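Side-chain contacts in putative glucose-6-phosphate 1-epimerase (Salmonella typhimurium, PDB 2HTA), which probably interconverts the alpha and beta anomers of glucose 6-phosphate as a hexose-6-phosphate 1-epimerase of the aldose 1-epimerase (galactose mutarotase) type: residues A188-S193 with T277-E282; V234-D237 with R242-D245. All blocks are in the same frame, centred on the assembly; numbering follows the deposited sequence.

In the fold
Contacts 1 and 2 lie next to each other, their centres about 8 Å apart, and share one antiparallel sheet in which strands 191-193 and 232-237 are neighbours. Contact 2 is in-plane pairing within that sheet; contact 1 is packing of the sheet against a second one. Val281 CG2 lies 3.7 Å from Ile235 CD1, tying the two contacts into one apolar layer. On the other side of the sheet Ser193 OG and His236 NE2, 2.7 Å apart, make a probable hydrogen bond. The probable catalytic site is beyond the facing strand: contact 1 includes Glu282, and the side chain of Val281 is about 9 Å from that of His179.

Contact 1 (A188-S193 with T277-E282)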
ATOM      1  N   ALA A 188      -7.514  17.825  -6.702  1.00 27.30           N
ATOM      2  CA  ALA A 188      -8.378  18.953  -6.406  1.00 27.58           C
ATOM      3  C   ALA A 188      -9.840  18.596  -6.625  1.00 28.95           C
ATOM      4  O   ALA A 188     -10.715  19.230  -6.050  1.00 29.81           O
ATOM      5  CB  ALA A 188      -7.992  20.191  -7.289  1.00 28.22           C
ATOM      6  N   ASN A 189     -10.149  17.606  -7.450  1.00 28.09           N
ATOM      7  CA  ASN A 189     -11.566  17.256  -7.518  1.00 28.52           C
ATOM      8  C   ASN A 189     -11.940  15.955  -6.796  1.00 27.54           C
ATOM      9  O   ASN A 189     -13.118  15.559  -6.805  1.00 28.17           O
ATOM     10  CB  ASN A 189     -12.121  17.228  -8.950  1.00 28.77           C
ATOM     11  CG  ASN A 189     -11.464  16.186  -9.811  1.00 33.24           C
ATOM     12  OD1 ASN A 189     -11.438  14.979  -9.474  1.00 36.40           O
ATOM     13  ND2 ASN A 189     -10.929  16.631 -10.941  1.00 33.03           N
ATOM     14  N   VAL A 190     -10.951  15.295  -6.200  1.00 24.92           N
ATOM     15  CA  VAL A 190     -11.196  13.968  -5.617  1.00 23.54           C
ATOM     16  C   VAL A 190     -12.034  14.116  -4.360  1.00 22.83           C
ATOM     17  O   VAL A 190     -11.812  15.015  -3.578  1.00 23.16           O
ATOM     18  CB  VAL A 190      -9.857  13.249  -5.302  1.00 22.53           C
ATOM     19  CG1 VAL A 190     -10.108  12.020  -4.419  1.00 23.59           C
ATOM     20  CG2 VAL A 190      -9.207  12.849  -6.597  1.00 23.19           C
ATOM     21  N   LYS A 191     -13.043  13.273  -4.204  1.00 23.68           N
ATOM     22  CA  LYS A 191     -13.615  13.054  -2.893  1.00 23.58           C
ATOM     23  C   LYS A 191     -13.660  11.563  -2.577  1.00 22.49           C
ATOM     24  O   LYS A 191     -13.787  10.681  -3.490  1.00 20.51           O
ATOM     25  CB  LYS A 191     -14.979  13.718  -2.742  1.00 26.53           C
ATOM     26  CG  LYS A 191     -15.999  13.171  -3.713  1.00 27.58           C
ATOM     27  CD  LYS A 191     -17.201  14.149  -3.895  1.00 33.81           C
ATOM     28  CE  LYS A 191     -18.159  13.561  -4.954  1.00 37.54           C
ATOM     29  NZ  LYS A 191     -19.543  14.217  -5.042  1.00 37.14           N
ATOM     30  N   VAL A 192     -13.547  11.262  -1.286  1.00 19.40           N
ATOM     31  CA  VAL A 192     -13.647   9.876  -0.822  1.00 19.46           C
ATOM     32  C   VAL A 192     -14.842   9.780   0.108  1.00 19.74           C
ATOM     33  O   VAL A 192     -14.963  10.574   1.043  1.00 20.19           O
ATOM     34  CB  VAL A 192     -12.343   9.430  -0.103  1.00 19.33           C
ATOM     35  CG1 VAL A 192     -12.461   7.959   0.387  1.00 17.56           C
ATOM     36  CG2 VAL A 192     -11.153   9.588  -1.075  1.00 19.68           C
ATOM     37  N   SER A 193     -15.725   8.821  -0.153  1.00 18.81           N
ATOM     38  CA  SER A 193     -16.907   8.623   0.687  1.00 18.90           C
ATOM     39  C   SER A 193     -16.757   7.313   1.442  1.00 17.02           C
ATOM     40  O   SER A 193     -15.793   6.557   1.188  1.00 17.63           O
ATOM     41  CB  SER A 193     -18.187   8.612  -0.190  1.00 19.10           C
ATOM     42  OG  SER A 193     -18.084   7.617  -1.166  1.00 20.00           O
ATOM     43  N   THR A 277      -1.609  13.729  -8.338  1.00 22.50           N
ATOM     44  CA  THR A 277      -2.164  12.552  -8.988  1.00 21.50           C
ATOM     45  C   THR A 277      -2.269  11.304  -8.101  1.00 21.78           C
ATOM     46  O   THR A 277      -2.425  10.174  -8.610  1.00 20.59           O
ATOM     47  CB  THR A 277      -1.426  12.225 -10.295  1.00 22.06           C
ATOM     48  OG1 THR A 277      -0.012  12.162 -10.040  1.00 22.87           O
ATOM     49  CG2 THR A 277      -1.725  13.346 -11.326  1.00 23.26           C
ATOM     50  N   PHE A 278      -2.264  11.512  -6.782  1.00 21.06           N
ATOM     51  CA  PHE A 278      -2.633  10.408  -5.890  1.00 21.04           C
ATOM     52  C   PHE A 278      -3.414  10.833  -4.673  1.00 20.89           C
ATOM     53  O   PHE A 278      -3.355  12.010  -4.239  1.00 21.26           O
ATOM     54  CB  PHE A 278      -1.401   9.567  -5.505  1.00 20.46           C
ATOM     55  CG  PHE A 278      -0.546  10.183  -4.403  1.00 22.27           C
ATOM     56  CD1 PHE A 278      -0.827   9.956  -3.045  1.00 21.36           C
ATOM     57  CD2 PHE A 278       0.548  10.991  -4.738  1.00 21.85           C
ATOM     58  CE1 PHE A 278      -0.039  10.529  -2.039  1.00 22.21           C
ATOM     59  CE2 PHE A 278       1.364  11.553  -3.722  1.00 20.91           C
ATOM     60  CZ  PHE A 278       1.069  11.304  -2.395  1.00 22.14           C
ATOM     61  N   VAL A 279      -4.138   9.865  -4.101  1.00 20.17           N
ATOM     62  CA  VAL A 279      -4.676   9.999  -2.752  1.00 20.35           C
ATOM     63  C   VAL A 279      -4.379   8.660  -2.080  1.00 20.43           C
ATOM     64  O   VAL A 279      -4.481   7.604  -2.729  1.00 19.27           O
ATOM     65  CB  VAL A 279      -6.200  10.311  -2.733  1.00 19.35           C
ATOM     66  CG1 VAL A 279      -7.059   9.154  -3.318  1.00 20.94           C
ATOM     67  CG2 VAL A 279      -6.719  10.643  -1.362  1.00 18.15           C
ATOM     68  N   CYS A 280      -3.988   8.721  -0.807  1.00 19.63           N
ATOM     69  CA  CYS A 280      -3.844   7.493  -0.029  1.00 19.96           C
ATOM     70  C   CYS A 280      -5.082   7.165   0.736  1.00 18.89           C
ATOM     71  O   CYS A 280      -5.590   8.008   1.488  1.00 19.89           O
ATOM     72  CB  CYS A 280      -2.639   7.553   0.931  1.00 18.67           C
ATOM     73  SG  CYS A 280      -1.079   7.504   0.066  1.00 20.39           S
ATOM     74  N   VAL A 281      -5.559   5.921   0.566  1.00 17.42           N
ATOM     75  CA  VAL A 281      -6.681   5.408   1.360  1.00 18.83           C
ATOM     76  C   VAL A 281      -6.182   4.068   1.916  1.00 19.46           C
ATOM     77  O   VAL A 281      -6.055   3.051   1.181  1.00 18.73           O
ATOM     78  CB  VAL A 281      -8.028   5.249   0.522  1.00 19.74           C
ATOM     79  CG1 VAL A 281      -9.152   4.524   1.354  1.00 18.64           C
ATOM     80  CG2 VAL A 281      -8.514   6.610  -0.098  1.00 17.00           C
ATOM     81  N   GLU A 282      -5.859   4.083   3.216  1.00 18.22           N
ATOM     82  CA  GLU A 282      -5.048   3.045   3.844  1.00 17.51           C
ATOM     83  C   GLU A 282      -5.914   2.179   4.744  1.00 17.29           C
ATOM     84  O   GLU A 282      -6.759   2.713   5.472  1.00 18.18           O
ATOM     85  CB  GLU A 282      -3.976   3.731   4.711  1.00 18.13           C
ATOM     86  CG  GLU A 282      -3.223   4.805   3.925  1.00 17.67           C
ATOM     87  CD  GLU A 282      -2.222   5.550   4.791  1.00 22.15           C
ATOM     88  OE1 GLU A 282      -1.787   5.009   5.815  1.00 25.54           O
ATOM     89  OE2 GLU A 282      -1.836   6.662   4.397  1.00 23.01           O
TER
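No flat group enters the meeting of Val190 and Val192 with Val279 and Val281: it has no ring faces or edges to fit together and is made wholly by the methyl ends of beta-branched valine side chains. Two pairs stand opposite each other. Val192 and Val281 reach toward one another tip to tip, and Val281 CG2 meets both methyls of its partner, 4.1 Å from Val192 CG2 and 4.2 Å from Val192 CG1. Both residues have CG1 anti to the backbone N, which leaves CG2 beside it; for Val281 that is the branch that meets its partner. In the other pair, Val190 CG1 comes within 4.3 Å of Val279 CG1. Val279 is turned differently: the methyl that meets Val190 sits between its own backbone N and carbonyl carbon (chi1 65°).

No hydrogen bond crosses this gap, and the facing CA atoms are 8.2 Å apart at Val190 and Val279, a spacing bridged by side chains rather than by backbone pairing. The buried setting suits valine, which is compact, apolar and beta-branched, and so compatible with extended chain. Strand alternation divides the work along 278-282: Val279 and Val281 face the packing layer, while Phe278, Cys280 and Glu282 point to the other side, which carries the probable catalytic residues Glu282 and His179; there Phe278 meets the rings of Trp75 and Tyr181, and Cys280 and Glu282 touch His179. This is face-to-face packing of two beta sheets, with Ile235 of strand 232-237 beside Val190 and Val281, and Phe182 of strand 172-183 and Val254 of strand 253-258 also touching Val281.

Contact 2 (V234-D237 with R242-D245); sequences VIHD and RTID
A beta hairpin of the nine-stranded antiparallel sheet brings Val234-Asp237 alongside Arg242-Asp245, with segment axes 4.6 Å apart at closest approach. Ile235 with Ile244 and Asp237 with Arg242 are the hydrogen-bonded pairs, each linked by two backbone bonds. The one from Ile235 N to Ile244 O is short, 2.8 Å, and almost straight (177° at the hydrogen).

Val234, His236, Thr243 and Asp245 share the partly exposed face. Val234 CG1 lies over one face of the His236 imidazole, toward its rim, and also packs 3.8 Å from Thr243 CB. Thr243 CG2 approaches the same ring obliquely, 3.9 Å from His236 ND1, the ring's NE2 being turned to Ser193 of strand 191-193. Val234 and Asp245 run side by side, and Asp245 OD1 lies 3.6 Å from Val234 CG2. Beta-branched residues suit these extended positions, and because this face is only partly buried, the polar His236 and Asp245 can sit beside Val234.

The opposite face is buried. Ile235 CD1 reaches 4.2 Å from Ile244 CB, whereas the charged ends of Asp237 and Arg242 join through a water, which accepts from Arg242 NE at 2.9 Å, in the guanidinium plane at its edge, and donates to Asp237 OD2 at 2.7 Å. Asp237 CG, anti to the backbone N (chi1 -172°), carries the carboxylate to where Gly185 N also binds OD2 and Leu240 N, in the turn, binds OD1. Arg242, whose chain is extended from CB outward, gives NH1 to Glu71 O and NH2 to the carbonyls of Glu72 and Asn183, so both buried charged groups are well provided with partners. Within the sheet the hairpin lies between strand 191-193, beside Val234-Asp237, and strand 298-308, beside Arg242-Asp245, while Phe182 of strand 172-183 packs on both isoleucines.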
ATOM      1  N   VAL A 234     -15.020   4.801  -0.993  1.00 19.95           N
ATOM      2  CA  VAL A 234     -15.141   4.962  -2.437  1.00 19.49           C
ATOM      3  C   VAL A 234     -14.428   6.240  -2.846  1.00 19.04           C
ATOM      4  O   VAL A 234     -14.756   7.330  -2.323  1.00 19.37           O
ATOM      5  CB  VAL A 234     -16.610   5.035  -2.886  1.00 19.36           C
ATOM      6  CG1 VAL A 234     -16.695   5.248  -4.432  1.00 19.30           C
ATOM      7  CG2 VAL A 234     -17.400   3.805  -2.412  1.00 18.59           C
ATOM      8  N   ILE A 235     -13.455   6.109  -3.749  1.00 18.86           N
ATOM      9  CA  ILE A 235     -12.711   7.275  -4.293  1.00 19.67           C
ATOM     10  C   ILE A 235     -13.445   7.671  -5.598  1.00 19.63           C
ATOM     11  O   ILE A 235     -13.597   6.826  -6.499  1.00 19.24           O
ATOM     12  CB  ILE A 235     -11.242   6.953  -4.662  1.00 17.77           C
ATOM     13  CG1 ILE A 235     -10.541   6.349  -3.415  1.00 19.05           C
ATOM     14  CG2 ILE A 235     -10.506   8.212  -5.308  1.00 18.06           C
ATOM     15  CD1 ILE A 235      -9.147   5.783  -3.678  1.00 19.43           C
ATOM     16  N   HIS A 236     -13.914   8.906  -5.663  1.00 19.64           N
ATOM     17  CA  HIS A 236     -14.659   9.370  -6.855  1.00 21.46           C
ATOM     18  C   HIS A 236     -13.717  10.234  -7.655  1.00 22.61           C
ATOM     19  O   HIS A 236     -13.265  11.258  -7.145  1.00 22.05           O
ATOM     20  CB  HIS A 236     -15.843  10.213  -6.394  1.00 22.63           C
ATOM     21  CG  HIS A 236     -16.745   9.495  -5.443  1.00 21.63           C
ATOM     22  ND1 HIS A 236     -17.904   8.889  -5.845  1.00 21.85           N
ATOM     23  CD2 HIS A 236     -16.662   9.306  -4.102  1.00 20.12           C
ATOM     24  CE1 HIS A 236     -18.502   8.332  -4.801  1.00 22.17           C
ATOM     25  NE2 HIS A 236     -17.758   8.569  -3.725  1.00 20.46           N
ATOM     26  N   ASP A 237     -13.483   9.861  -8.929  1.00 24.23           N
ATOM     27  CA  ASP A 237     -12.535  10.554  -9.779  1.00 25.65           C
ATOM     28  C   ASP A 237     -13.192  11.001 -11.082  1.00 25.18           C
ATOM     29  O   ASP A 237     -13.353  10.200 -11.985  1.00 25.11           O
ATOM     30  CB  ASP A 237     -11.362   9.630 -10.124  1.00 25.11           C
ATOM     31  CG  ASP A 237     -10.235  10.359 -10.862  1.00 27.33           C
ATOM     32  OD1 ASP A 237     -10.406  11.467 -11.455  1.00 26.23           O
ATOM     33  OD2 ASP A 237      -9.151   9.797 -10.864  1.00 25.43           O
ATOM     34  N   ARG A 242     -13.854   7.467 -13.156  1.00 22.84           N
ATOM     35  CA  ARG A 242     -14.011   6.149 -12.541  1.00 21.76           C
ATOM     36  C   ARG A 242     -14.204   6.307 -11.035  1.00 21.73           C
ATOM     37  O   ARG A 242     -13.914   7.387 -10.505  1.00 21.11           O
ATOM     38  CB  ARG A 242     -12.758   5.304 -12.802  1.00 21.90           C
ATOM     39  CG  ARG A 242     -11.428   5.775 -12.122  1.00 22.69           C
ATOM     40  CD  ARG A 242     -10.298   4.931 -12.628  1.00 21.96           C
ATOM     41  NE  ARG A 242      -9.030   5.302 -11.981  1.00 23.06           N
ATOM     42  CZ  ARG A 242      -7.883   4.675 -12.227  1.00 24.40           C
ATOM     43  NH1 ARG A 242      -7.868   3.671 -13.090  1.00 22.44           N
ATOM     44  NH2 ARG A 242      -6.767   5.035 -11.610  1.00 20.74           N
ATOM     45  N   THR A 243     -14.677   5.255 -10.373  1.00 20.33           N
ATOM     46  CA  THR A 243     -14.498   5.190  -8.894  1.00 21.84           C
ATOM     47  C   THR A 243     -13.573   4.010  -8.570  1.00 19.57           C
ATOM     48  O   THR A 243     -13.492   3.015  -9.327  1.00 20.44           O
ATOM     49  CB  THR A 243     -15.834   4.961  -8.139  1.00 21.61           C
ATOM     50  OG1 THR A 243     -16.432   3.803  -8.666  1.00 25.74           O
ATOM     51  CG2 THR A 243     -16.802   6.102  -8.323  1.00 23.99           C
ATOM     52  N   ILE A 244     -12.820   4.148  -7.494  1.00 20.19           N
ATOM     53  CA  ILE A 244     -12.078   3.031  -6.971  1.00 20.12           C
ATOM     54  C   ILE A 244     -12.682   2.675  -5.601  1.00 19.91           C
ATOM     55  O   ILE A 244     -12.843   3.552  -4.719  1.00 20.70           O
ATOM     56  CB  ILE A 244     -10.567   3.352  -6.855  1.00 21.43           C
ATOM     57  CG1 ILE A 244      -9.933   3.645  -8.260  1.00 20.20           C
ATOM     58  CG2 ILE A 244      -9.849   2.217  -6.165  1.00 19.61           C
ATOM     59  CD1 ILE A 244      -8.571   4.490  -8.150  1.00 21.03           C
ATOM     60  N   ASP A 245     -13.061   1.419  -5.455  1.00 19.62           N
ATOM     61  CA  ASP A 245     -13.598   0.915  -4.189  1.00 20.03           C
ATOM     62  C   ASP A 245     -12.436   0.329  -3.423  1.00 20.53           C
ATOM     63  O   ASP A 245     -11.712  -0.500  -3.958  1.00 22.10           O
ATOM     64  CB  ASP A 245     -14.615  -0.173  -4.469  1.00 20.33           C
ATOM     65  CG  ASP A 245     -15.827   0.365  -5.166  1.00 23.58           C
ATOM     66  OD1 ASP A 245     -16.177   1.584  -5.017  1.00 20.47           O
ATOM     67  OD2 ASP A 245     -16.433  -0.430  -5.893  1.00 24.62           O
TER
HETATM   68  O   HOH W   1      -8.761   7.315  -9.970  1.00 20.44           O